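Local coordinates for YlqD protein (Synechococcus sp. WH 8102, PDB 4DCI) that is of unknown function but joins a small beta-sheet body to a long helical hairpin, predicted to form coiled coil, in an assembly of four chains, at residues Thr17-Val22 against Ile111-Gln116; Pro24-Glu29 against Arg104-Asp109; Asp57-Gln62 against Glu73-Ile78; Lys13-Val18 against Glu131-Ala136. All coordinates share one frame; numbering follows the deposited sequence.

From the N terminus, strand 10-21 supplies one side of two contacts that share T17 and V18. Interaction 4 pairs it with the segment entering strand 136-140 and closes the widest loop; interaction 1 pairs it with strand 111-123 and closes the next. Within that loop, interaction 2 ties the start of helix 24-60 to the loop leaving helix 69-104, and interaction 3 joins the same two helices near their far ends. Interactions 1 and 4 start from overlapping stretches, interaction 2 lies within both loops, and interaction 3 within that of 2. Interactions 1 and 2 touch directly, with centres about 12 Å apart, whereas interaction 3 lies about 48 Å from interaction 1, centre to centre.

Interaction 1 (Thr17-Val22 against Ile111-Gln116); sequences TVRAVV and IVEQGQ
The stretched-out side chain of R19 lies over its neighbours on strand 111-123: its CB rests against CG2 of I111 at 3.8 Å, and its CG is equally far from OE1 of E113. E113 brings its carboxylate there by a bend at chi2 (85°) that turns CD toward T17 and R19. The guanidinium and carboxylate planes are only 9° apart, and OE1 of E113 sits at the guanidinium edge, yet NE of R19 stays 4.0 Å from that oxygen, a charge attraction at longer range than a salt bridge. The T17 and E113 side chains cross at about a right angle, with CG2 of T17 3.7 Å from OE1 of E113. Beneath these side chains is an antiparallel ladder broken by a beta bulge. T17 faces Q116 and R19 faces E113, so Q114 and G115 together lie opposite V18, with G115 at positive phi. V18 N gives a nearly straight bond to G115 O (172°), while the return bond from Q114 N to V18 O is weak and strongly bent. Beyond the bulge A20 and V112 exchange two backbone bonds, A20 N to V112 O being 2.7 Å. T17 and Q116 point the same way, linked by a weak bond from NE2 of Q116 to OG1 of T17. A20 and V112 share the other face. Past the strand end, CG2 of V22 meets CG2 of V112 at 3.6 Å. CB of A20 touches OE1 of Q114, which also accepts a weak hydrogen bond from the indole of W26. V18 packs against L129 of the second subunit.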
# COMPACT_ATOMS: atom_id res chain seq x y z
N THR B 17 4.12 17.17 16.28
CA THR B 17 2.94 16.89 17.08
C THR B 17 2.09 18.15 17.18
O THR B 17 2.59 19.23 17.46
CB THR B 17 3.32 16.38 18.47
OG1 THR B 17 4.02 15.13 18.33
CG2 THR B 17 2.09 16.17 19.34
N VAL B 18 0.79 18.00 16.95
CA VAL B 18 -0.13 19.10 17.11
C VAL B 18 -0.86 18.92 18.44
O VAL B 18 -1.50 17.89 18.66
CB VAL B 18 -1.15 19.18 15.95
CG1 VAL B 18 -1.83 20.54 15.92
CG2 VAL B 18 -0.46 18.91 14.63
N ARG B 19 -0.73 19.90 19.33
CA ARG B 19 -1.52 19.92 20.56
C ARG B 19 -2.56 21.04 20.47
O ARG B 19 -2.28 22.10 19.92
CB ARG B 19 -0.61 20.13 21.78
CG ARG B 19 0.35 18.99 22.04
CD ARG B 19 1.40 19.36 23.08
NE ARG B 19 2.54 18.44 23.03
CZ ARG B 19 3.77 18.71 23.45
NH1 ARG B 19 4.07 19.90 23.97
NH2 ARG B 19 4.73 17.80 23.34
N ALA B 20 -3.76 20.82 21.00
CA ALA B 20 -4.81 21.85 20.98
C ALA B 20 -5.12 22.38 22.37
O ALA B 20 -5.19 21.63 23.35
CB ALA B 20 -6.08 21.34 20.32
N VAL B 21 -5.29 23.69 22.44
CA VAL B 21 -5.81 24.33 23.64
C VAL B 21 -7.31 24.05 23.66
O VAL B 21 -7.99 24.21 22.63
CB VAL B 21 -5.55 25.85 23.63
CG1 VAL B 21 -6.08 26.50 24.90
CG2 VAL B 21 -4.06 26.14 23.52
N VAL B 22 -7.82 23.62 24.80
CA VAL B 22 -9.25 23.34 24.89
C VAL B 22 -10.08 24.63 24.87
O VAL B 22 -10.00 25.46 25.79
CB VAL B 22 -9.63 22.44 26.09
CG1 VAL B 22 -11.13 22.16 26.08
CG2 VAL B 22 -8.86 21.13 26.06
N ILE B 111 -4.59 21.41 27.70
CA ILE B 111 -3.89 21.18 26.44
C ILE B 111 -3.86 19.70 26.09
O ILE B 111 -3.47 18.87 26.91
CB ILE B 111 -2.47 21.77 26.47
CG1 ILE B 111 -2.56 23.30 26.44
CG2 ILE B 111 -1.65 21.25 25.29
CD1 ILE B 111 -1.25 24.02 26.67
N VAL B 112 -4.27 19.38 24.86
CA VAL B 112 -4.46 17.99 24.44
C VAL B 112 -3.70 17.63 23.17
O VAL B 112 -3.54 18.45 22.27
CB VAL B 112 -5.95 17.69 24.19
CG1 VAL B 112 -6.20 16.20 24.10
CG2 VAL B 112 -6.80 18.27 25.30
N GLU B 113 -3.24 16.38 23.11
CA GLU B 113 -2.74 15.79 21.88
C GLU B 113 -3.81 15.85 20.80
O GLU B 113 -5.00 15.73 21.09
CB GLU B 113 -2.38 14.34 22.13
CG GLU B 113 -1.30 13.81 21.21
CD GLU B 113 0.08 14.12 21.74
OE1 GLU B 113 0.27 15.17 22.40
OE2 GLU B 113 0.98 13.29 21.48
N GLN B 114 -3.38 16.03 19.55
CA GLN B 114 -4.31 16.09 18.42
C GLN B 114 -3.57 15.79 17.13
O GLN B 114 -3.48 16.65 16.24
CB GLN B 114 -4.99 17.46 18.35
CG GLN B 114 -6.29 17.50 17.55
CD GLN B 114 -6.47 18.79 16.73
OE1 GLN B 114 -6.40 19.90 17.26
NE2 GLN B 114 -6.70 18.63 15.43
N GLY B 115 -3.01 14.59 17.02
CA GLY B 115 -2.40 14.14 15.77
C GLY B 115 -1.04 14.72 15.41
O GLY B 115 -0.43 15.46 16.19
N GLN B 116 -0.59 14.38 14.20
CA GLN B 116 0.78 14.64 13.72
C GLN B 116 0.78 15.27 12.33
O GLN B 116 -0.14 15.07 11.55
CB GLN B 116 1.52 13.31 13.59
CG GLN B 116 1.35 12.38 14.77
CD GLN B 116 2.46 12.54 15.77
OE1 GLN B 116 3.64 12.45 15.42
NE2 GLN B 116 2.10 12.77 17.03

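Interaction 2 (Pro24-Glu29 against Arg104-Asp109); sequences PTWKEE and RELEMD
K27 reaches from the first turn of helix 24-60 to the backbone where helix 69-104 gives out. Its NZ donates to L106 O at 3.0 Å, from a position tilted 26° out of that carbonyl plane, and more weakly to R104 O at 3.3 Å. Two bends near the end of the lysine chain, at chi3 and chi4, turn the ammonium toward this pair of oxygens. The bent chain of selenomethionine M108 brings its CE to CE of K27, 3.7 Å away, the two side chains crossing at about a right angle, while its SE rests against CD of P24 at 3.6 Å. A third contact is made by L106, whose CD1 comes up at the edge of the W26 indole, 3.8 Å from CZ3. In the next shell, T23 OG1 accepts a hydrogen bond from the backbone N of W26, and V22 packs on both L106 and M108. D109 forms a salt bridge with R140, at the end of strand 136-140. E105 is the first residue to leave helical geometry, so the carbonyls that K27 meets belong to the finishing turn and to the chain just beyond it. The ammonium of K27 therefore lies at the C-terminal end of helix 69-104, whose dipole would probably favour its positive charge.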
# COMPACT_ATOMS: atom_id res chain seq x y z
N PRO B 24 -14.22 26.06 23.60
CA PRO B 24 -15.55 25.51 23.36
C PRO B 24 -15.73 25.11 21.89
O PRO B 24 -16.24 24.03 21.62
CB PRO B 24 -16.48 26.68 23.72
CG PRO B 24 -15.66 27.57 24.60
CD PRO B 24 -14.28 27.47 24.02
N THR B 25 -15.29 25.95 20.96
CA THR B 25 -15.36 25.61 19.54
C THR B 25 -14.72 24.26 19.32
O THR B 25 -15.24 23.43 18.58
CB THR B 25 -14.65 26.65 18.65
OG1 THR B 25 -15.42 27.86 18.63
CG2 THR B 25 -14.51 26.14 17.22
N TRP B 26 -13.60 24.03 19.98
CA TRP B 26 -12.84 22.81 19.78
C TRP B 26 -13.55 21.60 20.29
O TRP B 26 -13.59 20.57 19.62
CB TRP B 26 -11.45 22.93 20.39
CG TRP B 26 -10.62 21.71 20.16
CD1 TRP B 26 -9.80 21.42 19.07
CD2 TRP B 26 -10.51 20.54 21.04
NE1 TRP B 26 -9.20 20.19 19.22
CE2 TRP B 26 -9.59 19.61 20.38
CE3 TRP B 26 -11.05 20.18 22.27
CZ2 TRP B 26 -9.24 18.39 20.94
CZ3 TRP B 26 -10.69 18.94 22.83
CH2 TRP B 26 -9.81 18.07 22.17
N LYS B 27 -14.13 21.72 21.49
CA LYS B 27 -14.85 20.61 22.12
C LYS B 27 -16.02 20.10 21.26
O LYS B 27 -16.17 18.89 21.09
CB LYS B 27 -15.32 21.00 23.53
CG LYS B 27 -15.94 19.84 24.30
CD LYS B 27 -16.88 20.31 25.41
CE LYS B 27 -16.13 20.61 26.70
NZ LYS B 27 -15.36 19.44 27.21
N GLU B 28 -16.83 21.01 20.71
CA GLU B 28 -17.93 20.63 19.83
C GLU B 28 -17.41 19.80 18.68
O GLU B 28 -17.82 18.65 18.51
CB GLU B 28 -18.63 21.86 19.24
CG GLU B 28 -19.50 22.64 20.21
CD GLU B 28 -19.60 24.12 19.83
OE1 GLU B 28 -20.18 24.90 20.62
OE2 GLU B 28 -19.09 24.50 18.75
N GLU B 29 -16.48 20.38 17.92
CA GLU B 29 -15.87 19.72 16.76
C GLU B 29 -15.38 18.33 17.16
O GLU B 29 -15.60 17.36 16.42
CB GLU B 29 -14.70 20.54 16.21
CG GLU B 29 -14.96 22.04 16.11
CD GLU B 29 -15.24 22.53 14.70
OE1 GLU B 29 -16.12 21.97 14.02
OE2 GLU B 29 -14.58 23.51 14.28
N ARG B 104 -15.33 14.82 26.75
CA ARG B 104 -16.37 15.49 27.54
C ARG B 104 -15.85 15.95 28.90
O ARG B 104 -16.21 17.03 29.36
CB ARG B 104 -17.57 14.57 27.73
CG ARG B 104 -18.36 14.35 26.46
CD ARG B 104 -19.44 13.30 26.66
NE ARG B 104 -20.27 13.18 25.46
CZ ARG B 104 -21.23 12.28 25.31
NH1 ARG B 104 -21.49 11.41 26.27
NH2 ARG B 104 -21.93 12.25 24.18
N GLU B 105 -15.00 15.14 29.52
CA GLU B 105 -14.46 15.44 30.83
C GLU B 105 -13.30 16.46 30.81
O GLU B 105 -12.59 16.62 31.81
CB GLU B 105 -14.01 14.13 31.48
CG GLU B 105 -13.95 14.16 33.00
CD GLU B 105 -12.97 13.15 33.55
OE1 GLU B 105 -12.02 12.77 32.81
OE2 GLU B 105 -13.13 12.72 34.71
N LEU B 106 -13.11 17.14 29.68
CA LEU B 106 -12.05 18.16 29.56
C LEU B 106 -12.51 19.57 29.93
O LEU B 106 -13.64 19.96 29.62
CB LEU B 106 -11.47 18.20 28.14
CG LEU B 106 -10.50 17.11 27.67
CD1 LEU B 106 -10.11 17.39 26.22
CD2 LEU B 106 -9.26 17.03 28.55
N GLU B 107 -11.62 20.32 30.57
CA GLU B 107 -11.87 21.71 30.96
C GLU B 107 -11.22 22.68 29.98
O GLU B 107 -10.24 22.34 29.32
CB GLU B 107 -11.36 21.97 32.37
CG GLU B 107 -12.19 21.33 33.47
CD GLU B 107 -11.36 20.90 34.67
OE1 GLU B 107 -10.16 20.60 34.50
OE2 GLU B 107 -11.92 20.83 35.78
N MSE B 108 -11.78 23.89 29.90
CA MSE B 108 -11.22 24.96 29.08
C MSE B 108 -9.76 25.23 29.45
O MSE B 108 -9.38 25.11 30.62
CB MSE B 108 -12.03 26.25 29.22
CG MSE B 108 -13.49 26.16 28.81
SE MSE B 108 -13.75 25.49 27.00
CE MSE B 108 -14.26 23.67 27.43
N ASP B 109 -8.97 25.59 28.45
CA ASP B 109 -7.55 25.95 28.64
C ASP B 109 -6.61 24.79 29.01
O ASP B 109 -5.42 25.00 29.23
CB ASP B 109 -7.41 27.12 29.62
CG ASP B 109 -8.07 28.39 29.11
OD1 ASP B 109 -8.09 28.60 27.88
OD2 ASP B 109 -8.56 29.18 29.95

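Interaction 3 (Asp57-Gln62 against Glu73-Ile78); sequences DQVRRQ and EQVANI
Q74 NE2 has two partners, both held weakly: across the contact it donates to OE1 of Q62 at 3.3 Å, nearly straight at 166°, and within its own helix it also bonds to R70 O. The two glutamine side chains reach toward each other tip to tip, each extended beyond CG, and their amide planes are turned 34° apart. A chi2 of 176° keeps the Q74 chain extended, CD anti to CA, and the amide reaches that of Q62. V59 packs beside the Q74 amide: its CG1 lies 3.7 Å from OE1 of Q74 and 3.8 Å from CD, the two side chains crossing at an oblique angle. Alongside, V59 CG1 and V75 CG2 make a looser apolar contact at 4.4 Å. The R60 chain is bent at chi2, and its guanidinium approaches V75, with NH1 3.7 Å from CG1 and the side chains crossing at about a right angle. V71 also packs on V59 and Q62. Other chains complete the surroundings: A76 of the second subunit packs on Q62, while V55 of the third subunit packs on A76 and N77. The contact joins the two antiparallel helices of a helical hairpin near its loop, with V59 and V75 facing each other, within the predicted coiled coil.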
# COMPACT_ATOMS: atom_id res chain seq x y z
N ASP B 57 -27.37 -17.88 3.54
CA ASP B 57 -28.57 -18.41 2.88
C ASP B 57 -28.32 -18.88 1.44
O ASP B 57 -28.95 -19.84 0.99
CB ASP B 57 -29.70 -17.39 2.92
CG ASP B 57 -30.29 -17.23 4.31
OD1 ASP B 57 -29.58 -17.50 5.30
OD2 ASP B 57 -31.47 -16.83 4.40
N GLN B 58 -27.42 -18.20 0.74
CA GLN B 58 -27.03 -18.56 -0.63
C GLN B 58 -26.34 -19.91 -0.65
O GLN B 58 -26.68 -20.78 -1.45
CB GLN B 58 -26.09 -17.51 -1.23
CG GLN B 58 -26.71 -16.15 -1.49
CD GLN B 58 -25.72 -15.17 -2.09
OE1 GLN B 58 -25.30 -15.30 -3.24
NE2 GLN B 58 -25.33 -14.17 -1.30
N VAL B 59 -25.35 -20.07 0.23
CA VAL B 59 -24.53 -21.27 0.32
C VAL B 59 -25.36 -22.52 0.66
O VAL B 59 -25.09 -23.60 0.14
CB VAL B 59 -23.37 -21.07 1.33
CG1 VAL B 59 -22.69 -22.39 1.70
CG2 VAL B 59 -22.34 -20.10 0.77
N ARG B 60 -26.37 -22.35 1.50
CA ARG B 60 -27.29 -23.44 1.85
C ARG B 60 -27.98 -24.01 0.61
O ARG B 60 -28.19 -25.22 0.52
CB ARG B 60 -28.32 -22.96 2.87
CG ARG B 60 -27.74 -22.59 4.23
CD ARG B 60 -27.90 -23.70 5.26
NE ARG B 60 -27.03 -23.51 6.42
CZ ARG B 60 -27.32 -22.73 7.46
NH1 ARG B 60 -26.45 -22.63 8.46
NH2 ARG B 60 -28.45 -22.05 7.51
N ARG B 61 -28.33 -23.14 -0.33
CA ARG B 61 -28.95 -23.54 -1.59
C ARG B 61 -27.99 -24.22 -2.57
O ARG B 61 -28.07 -24.00 -3.78
CB ARG B 61 -29.62 -22.34 -2.26
CG ARG B 61 -31.10 -22.20 -1.97
CD ARG B 61 -31.71 -21.15 -2.87
NE ARG B 61 -33.14 -21.38 -3.07
CZ ARG B 61 -34.10 -20.91 -2.29
NH1 ARG B 61 -33.80 -20.16 -1.23
NH2 ARG B 61 -35.36 -21.18 -2.56
N GLN B 62 -27.08 -25.05 -2.05
CA GLN B 62 -26.18 -25.84 -2.88
C GLN B 62 -26.53 -27.31 -2.81
O GLN B 62 -26.46 -28.03 -3.81
CB GLN B 62 -24.73 -25.66 -2.44
CG GLN B 62 -24.03 -24.43 -2.98
CD GLN B 62 -22.62 -24.29 -2.45
OE1 GLN B 62 -21.97 -25.28 -2.10
NE2 GLN B 62 -22.12 -23.06 -2.40
N GLU B 73 -18.86 -26.40 6.31
CA GLU B 73 -17.54 -25.79 6.54
C GLU B 73 -17.51 -24.34 6.04
O GLU B 73 -16.92 -23.47 6.68
CB GLU B 73 -16.42 -26.65 5.93
CG GLU B 73 -15.78 -26.13 4.65
CD GLU B 73 -14.30 -25.79 4.80
OE1 GLU B 73 -13.48 -26.72 4.89
OE2 GLU B 73 -13.95 -24.59 4.81
N GLN B 74 -18.15 -24.10 4.90
CA GLN B 74 -18.23 -22.75 4.35
C GLN B 74 -18.94 -21.84 5.34
O GLN B 74 -18.45 -20.76 5.67
CB GLN B 74 -18.98 -22.73 3.02
CG GLN B 74 -18.33 -23.49 1.89
CD GLN B 74 -19.20 -23.49 0.65
OE1 GLN B 74 -19.37 -22.46 -0.00
NE2 GLN B 74 -19.77 -24.65 0.32
N VAL B 75 -20.10 -22.29 5.83
CA VAL B 75 -20.86 -21.56 6.84
C VAL B 75 -19.96 -21.23 8.03
O VAL B 75 -19.83 -20.06 8.41
CB VAL B 75 -22.13 -22.35 7.26
CG1 VAL B 75 -22.82 -21.69 8.44
CG2 VAL B 75 -23.10 -22.48 6.10
N ALA B 76 -19.31 -22.25 8.59
CA ALA B 76 -18.39 -22.05 9.71
C ALA B 76 -17.37 -20.96 9.38
O ALA B 76 -17.10 -20.10 10.22
CB ALA B 76 -17.69 -23.34 10.09
N ASN B 77 -16.82 -21.00 8.16
CA ASN B 77 -15.89 -19.96 7.69
C ASN B 77 -16.53 -18.58 7.62
O ASN B 77 -15.93 -17.59 8.07
CB ASN B 77 -15.30 -20.33 6.33
CG ASN B 77 -14.27 -21.43 6.42
OD1 ASN B 77 -13.43 -21.45 7.32
ND2 ASN B 77 -14.32 -22.35 5.47
N ILE B 78 -17.74 -18.50 7.05
CA ILE B 78 -18.50 -17.25 7.02
C ILE B 78 -18.59 -16.69 8.44
O ILE B 78 -18.12 -15.59 8.71
CB ILE B 78 -19.94 -17.45 6.47
CG1 ILE B 78 -19.94 -18.08 5.07
CG2 ILE B 78 -20.71 -16.13 6.48
CD1 ILE B 78 -19.14 -17.34 4.01

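Interaction 4 (Lys13-Val18 against Glu131-Ala136); sequences KRPITV and EKMQVA
T17 and A136 form a single parallel bridge, their CA atoms 4.3 Å apart; before that, 131-136 comes off a weakly bonded helical turn and approaches strand 13-18 without pairing. T17 N donates to V135 O at 3.1 Å, and T17 also bonds with I137, the residue beyond A136, while CB of T17 packs on CB of A136. Further back along the strand, R14 supplies the main side-chain contact. Its CG takes the position between backbone N and carbonyl carbon (chi1 75°), and from there the chain runs extended to NE, toward K132 O. NH1 donates to K132 O at 3.3 Å; the bond is nearly straight at 175°, meets a lone pair of that oxygen, and lies almost exactly in the guanidinium plane. V135 comes over one face of the same group, its CB 3.9 Å from NH1, so a charged plane is bonded at its edge and packed by a valine above. I16 lies beside V135 and points the same way, CD1 reaching CB at 3.8 Å. On the flank, CE of selenomethionine M133 meets CD of P15 at 4.2 Å, and its SE lies near CB of R14. NE of R14 also makes a weak hydrogen bond to S119, and L10 of the second subunit packs on both R14 and V135. Strand 10-21 stands between 111-123, antiparallel to it, and 136-140, parallel to it, with helix 129-132 leading into the latter.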
# COMPACT_ATOMS: atom_id res chain seq x y z
N LYS B 13 13.33 13.88 7.21
CA LYS B 13 11.90 14.03 7.42
C LYS B 13 11.53 13.62 8.86
O LYS B 13 12.01 12.60 9.35
CB LYS B 13 11.19 13.18 6.39
CG LYS B 13 9.74 12.87 6.73
CD LYS B 13 9.25 11.70 5.90
CE LYS B 13 7.97 11.13 6.45
NZ LYS B 13 7.59 9.96 5.60
N ARG B 14 10.68 14.40 9.52
CA ARG B 14 10.31 14.15 10.92
C ARG B 14 8.86 14.55 11.18
O ARG B 14 8.36 15.50 10.59
CB ARG B 14 11.18 14.99 11.85
CG ARG B 14 10.71 16.44 11.81
CD ARG B 14 11.16 17.28 12.97
NE ARG B 14 11.05 18.67 12.58
CZ ARG B 14 11.58 19.68 13.24
NH1 ARG B 14 12.27 19.47 14.35
NH2 ARG B 14 11.42 20.91 12.79
N PRO B 15 8.21 13.87 12.13
CA PRO B 15 6.84 14.23 12.45
C PRO B 15 6.77 15.46 13.37
O PRO B 15 7.71 15.71 14.14
CB PRO B 15 6.35 13.00 13.19
CG PRO B 15 7.56 12.52 13.93
CD PRO B 15 8.74 12.86 13.07
N ILE B 16 5.69 16.22 13.29
CA ILE B 16 5.41 17.30 14.23
C ILE B 16 4.13 16.95 14.98
O ILE B 16 3.16 16.47 14.38
CB ILE B 16 5.25 18.67 13.53
CG1 ILE B 16 6.57 19.12 12.89
CG2 ILE B 16 4.79 19.76 14.48
CD1 ILE B 16 7.78 19.02 13.79
N THR B 17 4.12 17.17 16.28
CA THR B 17 2.94 16.89 17.08
C THR B 17 2.09 18.15 17.18
O THR B 17 2.59 19.23 17.46
CB THR B 17 3.32 16.38 18.47
OG1 THR B 17 4.02 15.13 18.33
CG2 THR B 17 2.09 16.17 19.34
N VAL B 18 0.79 18.00 16.95
CA VAL B 18 -0.13 19.10 17.11
C VAL B 18 -0.86 18.92 18.44
O VAL B 18 -1.50 17.89 18.66
CB VAL B 18 -1.15 19.18 15.95
CG1 VAL B 18 -1.83 20.54 15.92
CG2 VAL B 18 -0.46 18.91 14.63
N GLU B 131 15.58 13.92 19.85
CA GLU B 131 14.97 15.18 20.24
C GLU B 131 14.45 15.93 19.01
O GLU B 131 13.44 16.63 19.09
CB GLU B 131 15.95 16.02 21.04
CG GLU B 131 16.55 15.22 22.19
CD GLU B 131 17.11 16.07 23.31
OE1 GLU B 131 17.92 17.00 23.04
OE2 GLU B 131 16.74 15.80 24.48
N LYS B 132 15.12 15.75 17.88
CA LYS B 132 14.65 16.25 16.58
C LYS B 132 13.26 15.72 16.19
O LYS B 132 12.50 16.40 15.51
CB LYS B 132 15.64 15.89 15.47
CG LYS B 132 17.02 16.51 15.59
CD LYS B 132 17.03 17.97 15.17
CE LYS B 132 18.43 18.56 15.29
NZ LYS B 132 18.41 20.05 15.22
N MSE B 133 12.94 14.50 16.63
CA MSE B 133 11.64 13.87 16.33
C MSE B 133 10.57 14.26 17.36
O MSE B 133 9.53 13.61 17.45
CB MSE B 133 11.77 12.34 16.30
CG MSE B 133 13.04 11.81 15.65
SE MSE B 133 13.02 11.89 13.70
CE MSE B 133 12.00 10.26 13.39
N GLN B 134 10.80 15.31 18.14
CA GLN B 134 9.94 15.56 19.29
C GLN B 134 9.43 16.98 19.40
O GLN B 134 9.03 17.43 20.48
CB GLN B 134 10.64 15.13 20.58
CG GLN B 134 11.00 13.66 20.58
CD GLN B 134 11.30 13.12 21.96
OE1 GLN B 134 12.04 13.72 22.74
NE2 GLN B 134 10.74 11.96 22.26
N VAL B 135 9.44 17.70 18.28
CA VAL B 135 8.88 19.03 18.26
C VAL B 135 7.34 18.98 18.23
O VAL B 135 6.75 18.15 17.53
CB VAL B 135 9.45 19.84 17.09
CG1 VAL B 135 8.70 21.13 16.89
CG2 VAL B 135 10.92 20.13 17.34
N ALA B 136 6.71 19.85 19.02
CA ALA B 136 5.25 19.98 18.99
C ALA B 136 4.82 21.44 18.86
O ALA B 136 5.55 22.33 19.29
CB ALA B 136 4.62 19.36 20.23